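Local coordinates for citrate synthase (Metallosphaera sedula, PDB 6ABW), which probably catalyses the condensation of oxaloacetate with acetyl-CoA, and hydrolysis of the thioester, to give citrate and CoA in the tricarboxylic acid cycle, at residues 109-123 with 211-223. Numbering follows the deposited sequence.
Sequences ETAFSALSSIYGMPW and LSDIYSCVVAALA
Y215 lies as a knob among F112, L115, S116 and Y119. Its CB presses on S116 CB at 3.4 Å, a closeness that a residue as small as serine permits. Farther out, CD2 and CE2 rest on L115 CB, CD2 at 3.7 Å, and CD2 meets F112 CD2, the two side chains crossing at about a right angle; CE1 and CZ lie against Y119 CB, CE1 at 3.9 Å. The tip, OH, is hydrogen-bonded to R138, so a long aromatic with a polar end suits this place. F112, seated among Y215, V218, V219 and L222, offers two flat apolar faces: V218 CG1 lies over one, L115 CD1 from the next turn over the other.

Beside this apolar core, S116 OG donates to the syn lone pair of D213 OD1 at 2.7 Å. D213 CG lies between its backbone N and carbonyl carbon (chi1 63°), which brings OD1 back over the first turn of helix 214-225; there S216 N reaches it from above the carboxylate plane, the N-cap bond a short carboxylate can accept. OD2 pairs with K226 of the second subunit. W123, a broad apolar ring with one donor, gives a nearly straight bond (170°) from NE1 to S212 O, 2.7 Å away.

In the mainly helical citrate synthase fold, the axes of 109-119 and 214-223 run antiparallel (164°), approaching to 8.2 Å. Helix 128-151 covers F112 and Y215, helix 342-365 flanks W123, and the second subunit meets E109 and S113.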
loop_
_atom_site.group_PDB
_atom_site.type_symbol
_atom_site.label_atom_id
_atom_site.label_comp_id
_atom_site.label_asym_id
_atom_site.label_seq_id
_atom_site.Cartn_x
_atom_site.Cartn_y
_atom_site.Cartn_z
ATOM N N GLU A 109 -2.535 -8.031 4.753
ATOM C CA GLU A 109 -1.631 -7.144 4.081
ATOM C C GLU A 109 -0.278 -7.855 3.862
ATOM O O GLU A 109 0.294 -7.819 2.728
ATOM C CB GLU A 109 -1.481 -5.846 4.900
ATOM C CG GLU A 109 -0.624 -4.767 4.322
ATOM C CD GLU A 109 -0.102 -3.790 5.370
ATOM O OE1 GLU A 109 0.598 -4.225 6.318
ATOM O OE2 GLU A 109 -0.267 -2.590 5.232
ATOM N N THR A 110 0.192 -8.568 4.875
ATOM C CA THR A 110 1.466 -9.231 4.818
ATOM C C THR A 110 1.415 -10.397 3.830
ATOM O O THR A 110 2.277 -10.562 2.974
ATOM C CB THR A 110 1.899 -9.671 6.208
ATOM O OG1 THR A 110 1.935 -8.531 7.068
ATOM C CG2 THR A 110 3.289 -10.281 6.178
ATOM N N ALA A 111 0.358 -11.189 3.927
ATOM C CA ALA A 111 0.142 -12.284 2.996
ATOM C C ALA A 111 -0.006 -11.848 1.555
ATOM O O ALA A 111 0.609 -12.396 0.680
ATOM C CB ALA A 111 -1.020 -13.124 3.456
ATOM N N PHE A 112 -0.695 -10.741 1.306
ATOM C CA PHE A 112 -0.830 -10.217 -0.056
ATOM C C PHE A 112 0.482 -9.638 -0.566
ATOM O O PHE A 112 0.720 -9.723 -1.769
ATOM C CB PHE A 112 -1.987 -9.218 -0.164
ATOM C CG PHE A 112 -3.237 -9.871 -0.565
ATOM C CD1 PHE A 112 -4.034 -10.510 0.334
ATOM C CD2 PHE A 112 -3.530 -9.983 -1.944
ATOM C CE1 PHE A 112 -5.167 -11.208 -0.101
ATOM C CE2 PHE A 112 -4.644 -10.701 -2.385
ATOM C CZ PHE A 112 -5.435 -11.340 -1.469
ATOM N N SER A 113 1.358 -9.141 0.343
ATOM C CA SER A 113 2.684 -8.654 -0.130
ATOM C C SER A 113 3.499 -9.847 -0.593
ATOM O O SER A 113 4.149 -9.781 -1.643
ATOM C CB SER A 113 3.553 -7.825 0.874
ATOM O OG SER A 113 2.780 -6.791 1.461
ATOM N N ALA A 114 3.415 -10.950 0.147
ATOM C CA ALA A 114 4.099 -12.170 -0.273
ATOM C C ALA A 114 3.562 -12.749 -1.552
ATOM O O ALA A 114 4.315 -13.161 -2.411
ATOM C CB ALA A 114 4.068 -13.215 0.848
ATOM N N LEU A 115 2.255 -12.771 -1.719
ATOM C CA LEU A 115 1.618 -13.157 -2.984
ATOM C C LEU A 115 2.046 -12.254 -4.125
ATOM O O LEU A 115 2.282 -12.713 -5.220
ATOM C CB LEU A 115 0.105 -13.184 -2.837
ATOM C CG LEU A 115 -0.550 -14.211 -1.911
ATOM C CD1 LEU A 115 -2.021 -13.871 -1.789
ATOM C CD2 LEU A 115 -0.322 -15.577 -2.474
ATOM N N SER A 116 2.186 -10.946 -3.882
ATOM C CA SER A 116 2.696 -10.086 -4.883
ATOM C C SER A 116 4.121 -10.449 -5.366
ATOM O O SER A 116 4.381 -10.439 -6.578
ATOM C CB SER A 116 2.542 -8.629 -4.472
ATOM O OG SER A 116 3.033 -7.731 -5.433
ATOM N N SER A 117 5.002 -10.786 -4.451
ATOM C CA SER A 117 6.362 -11.155 -4.747
ATOM C C SER A 117 6.433 -12.463 -5.522
ATOM O O SER A 117 7.315 -12.640 -6.356
ATOM C CB SER A 117 7.122 -11.302 -3.419
ATOM O OG SER A 117 7.301 -10.014 -2.820
ATOM N N ILE A 118 5.512 -13.385 -5.251
ATOM C CA ILE A 118 5.511 -14.706 -5.887
ATOM C C ILE A 118 4.776 -14.693 -7.251
ATOM O O ILE A 118 5.268 -15.289 -8.208
ATOM C CB ILE A 118 4.899 -15.720 -4.895
ATOM C CG1 ILE A 118 5.836 -15.852 -3.705
ATOM C CG2 ILE A 118 4.591 -17.043 -5.565
ATOM C CD1 ILE A 118 5.234 -16.509 -2.507
ATOM N N TYR A 119 3.606 -14.069 -7.327
ATOM C CA TYR A 119 2.692 -14.164 -8.433
ATOM C C TYR A 119 2.550 -12.913 -9.258
ATOM O O TYR A 119 1.888 -12.961 -10.314
ATOM C CB TYR A 119 1.320 -14.556 -7.926
ATOM C CG TYR A 119 1.166 -15.935 -7.375
ATOM C CD1 TYR A 119 1.383 -17.058 -8.181
ATOM C CD2 TYR A 119 0.709 -16.116 -6.117
ATOM C CE1 TYR A 119 1.247 -18.330 -7.655
ATOM C CE2 TYR A 119 0.509 -17.386 -5.608
ATOM C CZ TYR A 119 0.766 -18.482 -6.395
ATOM O OH TYR A 119 0.557 -19.743 -5.851
ATOM N N GLY A 120 3.035 -11.786 -8.764
ATOM C CA GLY A 120 2.792 -10.497 -9.440
ATOM C C GLY A 120 3.253 -10.562 -10.900
ATOM O O GLY A 120 4.396 -11.021 -11.169
ATOM N N MET A 121 2.404 -10.127 -11.826
ATOM C CA MET A 121 2.746 -10.070 -13.254
ATOM C C MET A 121 2.457 -8.687 -13.820
ATOM O O MET A 121 1.626 -7.940 -13.270
ATOM C CB MET A 121 1.894 -11.095 -14.033
ATOM C CG MET A 121 2.202 -12.542 -13.766
ATOM S SD MET A 121 3.830 -12.928 -14.441
ATOM C CE MET A 121 3.320 -13.152 -16.174
ATOM N N PRO A 122 3.057 -8.345 -14.972
ATOM C CA PRO A 122 2.809 -7.016 -15.501
ATOM C C PRO A 122 1.354 -6.888 -16.031
ATOM O O PRO A 122 0.701 -7.858 -16.382
ATOM C CB PRO A 122 3.818 -6.874 -16.686
ATOM C CG PRO A 122 4.817 -7.952 -16.481
ATOM C CD PRO A 122 4.170 -9.041 -15.659
ATOM N N TRP A 123 0.909 -5.649 -16.132
ATOM C CA TRP A 123 -0.403 -5.398 -16.727
ATOM C C TRP A 123 -0.370 -5.880 -18.182
ATOM O O TRP A 123 0.623 -5.713 -18.876
ATOM C CB TRP A 123 -0.721 -3.928 -16.614
ATOM C CG TRP A 123 -1.026 -3.614 -15.186
ATOM C CD1 TRP A 123 -0.167 -3.297 -14.183
ATOM C CD2 TRP A 123 -2.319 -3.750 -14.585
ATOM N NE1 TRP A 123 -0.862 -3.211 -12.986
ATOM C CE2 TRP A 123 -2.186 -3.439 -13.216
ATOM C CE3 TRP A 123 -3.591 -4.048 -15.100
ATOM C CZ2 TRP A 123 -3.279 -3.458 -12.345
ATOM C CZ3 TRP A 123 -4.670 -4.043 -14.237
ATOM C CH2 TRP A 123 -4.494 -3.762 -12.879
ATOM N N LEU A 211 1.789 1.037 -12.622
ATOM C CA LEU A 211 1.752 -0.269 -13.203
ATOM C C LEU A 211 2.287 -1.312 -12.278
ATOM O O LEU A 211 2.637 -2.418 -12.675
ATOM C CB LEU A 211 2.342 -0.317 -14.639
ATOM C CG LEU A 211 1.660 0.632 -15.599
ATOM C CD1 LEU A 211 2.335 0.555 -16.980
ATOM C CD2 LEU A 211 0.157 0.463 -15.731
ATOM N N SER A 212 2.243 -1.025 -10.980
ATOM C CA SER A 212 2.481 -2.069 -9.975
ATOM C C SER A 212 1.452 -3.200 -10.165
ATOM O O SER A 212 0.314 -2.956 -10.526
ATOM C CB SER A 212 2.462 -1.481 -8.556
ATOM O OG SER A 212 2.887 -2.511 -7.639
ATOM N N ASP A 213 1.868 -4.449 -9.940
ATOM C CA ASP A 213 0.986 -5.601 -10.142
ATOM C C ASP A 213 -0.289 -5.570 -9.265
ATOM O O ASP A 213 -0.353 -4.886 -8.256
ATOM C CB ASP A 213 1.727 -6.898 -9.956
ATOM C CG ASP A 213 2.263 -7.095 -8.530
ATOM O OD1 ASP A 213 1.482 -7.546 -7.672
ATOM O OD2 ASP A 213 3.437 -6.824 -8.252
ATOM N N ILE A 214 -1.300 -6.242 -9.763
ATOM C CA ILE A 214 -2.585 -6.271 -9.095
ATOM C C ILE A 214 -2.571 -6.702 -7.626
ATOM O O ILE A 214 -3.354 -6.213 -6.825
ATOM C CB ILE A 214 -3.621 -7.047 -9.968
ATOM C CG1 ILE A 214 -5.016 -6.627 -9.584
ATOM C CG2 ILE A 214 -3.379 -8.543 -9.874
ATOM C CD1 ILE A 214 -6.049 -6.898 -10.701
ATOM N N TYR A 215 -1.692 -7.627 -7.247
ATOM C CA TYR A 215 -1.569 -7.987 -5.874
ATOM C C TYR A 215 -1.081 -6.815 -4.985
ATOM O O TYR A 215 -1.622 -6.632 -3.873
ATOM C CB TYR A 215 -0.634 -9.174 -5.691
ATOM C CG TYR A 215 -1.230 -10.490 -6.201
ATOM C CD1 TYR A 215 -1.111 -10.846 -7.518
ATOM C CD2 TYR A 215 -1.924 -11.357 -5.364
ATOM C CE1 TYR A 215 -1.668 -12.032 -8.025
ATOM C CE2 TYR A 215 -2.424 -12.549 -5.829
ATOM C CZ TYR A 215 -2.331 -12.884 -7.176
ATOM O OH TYR A 215 -2.895 -14.090 -7.674
ATOM N N SER A 216 -0.129 -6.016 -5.498
ATOM C CA SER A 216 0.397 -4.845 -4.794
ATOM C C SER A 216 -0.660 -3.738 -4.728
ATOM O O SER A 216 -0.670 -3.018 -3.748
ATOM C CB SER A 216 1.710 -4.327 -5.373
ATOM O OG SER A 216 2.751 -5.103 -4.774
ATOM N N CYS A 217 -1.529 -3.645 -5.739
ATOM C CA CYS A 217 -2.689 -2.762 -5.640
ATOM C C CYS A 217 -3.567 -3.137 -4.441
ATOM O O CYS A 217 -3.953 -2.258 -3.672
ATOM C CB CYS A 217 -3.473 -2.714 -6.953
ATOM S SG CYS A 217 -2.488 -2.098 -8.336
ATOM N N VAL A 218 -3.852 -4.424 -4.269
ATOM C CA VAL A 218 -4.577 -4.890 -3.084
ATOM C C VAL A 218 -3.787 -4.650 -1.784
ATOM O O VAL A 218 -4.384 -4.309 -0.768
ATOM C CB VAL A 218 -5.062 -6.356 -3.254
ATOM C CG1 VAL A 218 -5.716 -6.864 -2.006
ATOM C CG2 VAL A 218 -6.032 -6.361 -4.403
ATOM N N VAL A 219 -2.482 -4.825 -1.769
ATOM C CA VAL A 219 -1.663 -4.509 -0.583
ATOM C C VAL A 219 -1.906 -3.059 -0.144
ATOM O O VAL A 219 -2.153 -2.797 1.057
ATOM C CB VAL A 219 -0.159 -4.751 -0.812
ATOM C CG1 VAL A 219 0.715 -4.206 0.287
ATOM C CG2 VAL A 219 0.043 -6.201 -0.965
ATOM N N ALA A 220 -1.869 -2.143 -1.101
ATOM C CA ALA A 220 -2.087 -0.750 -0.753
ATOM C C ALA A 220 -3.526 -0.480 -0.208
ATOM O O ALA A 220 -3.736 0.289 0.745
ATOM C CB ALA A 220 -1.827 0.123 -1.947
ATOM N N ALA A 221 -4.496 -1.116 -0.828
ATOM C CA ALA A 221 -5.857 -1.060 -0.344
ATOM C C ALA A 221 -6.005 -1.521 1.066
ATOM O O ALA A 221 -6.636 -0.834 1.912
ATOM C CB ALA A 221 -6.803 -1.800 -1.289
ATOM N N LEU A 222 -5.372 -2.658 1.380
ATOM C CA LEU A 222 -5.380 -3.150 2.733
ATOM C C LEU A 222 -4.646 -2.324 3.757
ATOM O O LEU A 222 -5.099 -2.198 4.893
ATOM C CB LEU A 222 -4.841 -4.569 2.756
ATOM C CG LEU A 222 -5.680 -5.639 2.013
ATOM C CD1 LEU A 222 -4.776 -6.833 1.798
ATOM C CD2 LEU A 222 -6.938 -6.062 2.762
ATOM N N ALA A 223 -3.540 -1.715 3.333
ATOM C CA ALA A 223 -2.823 -0.738 4.156
ATOM C C ALA A 223 -3.736 0.414 4.564
ATOM O O ALA A 223 -3.762 0.823 5.723
ATOM C CB ALA A 223 -1.590 -0.174 3.425
HETATM O O HOH W 1 -0.974 -7.396 -12.487
#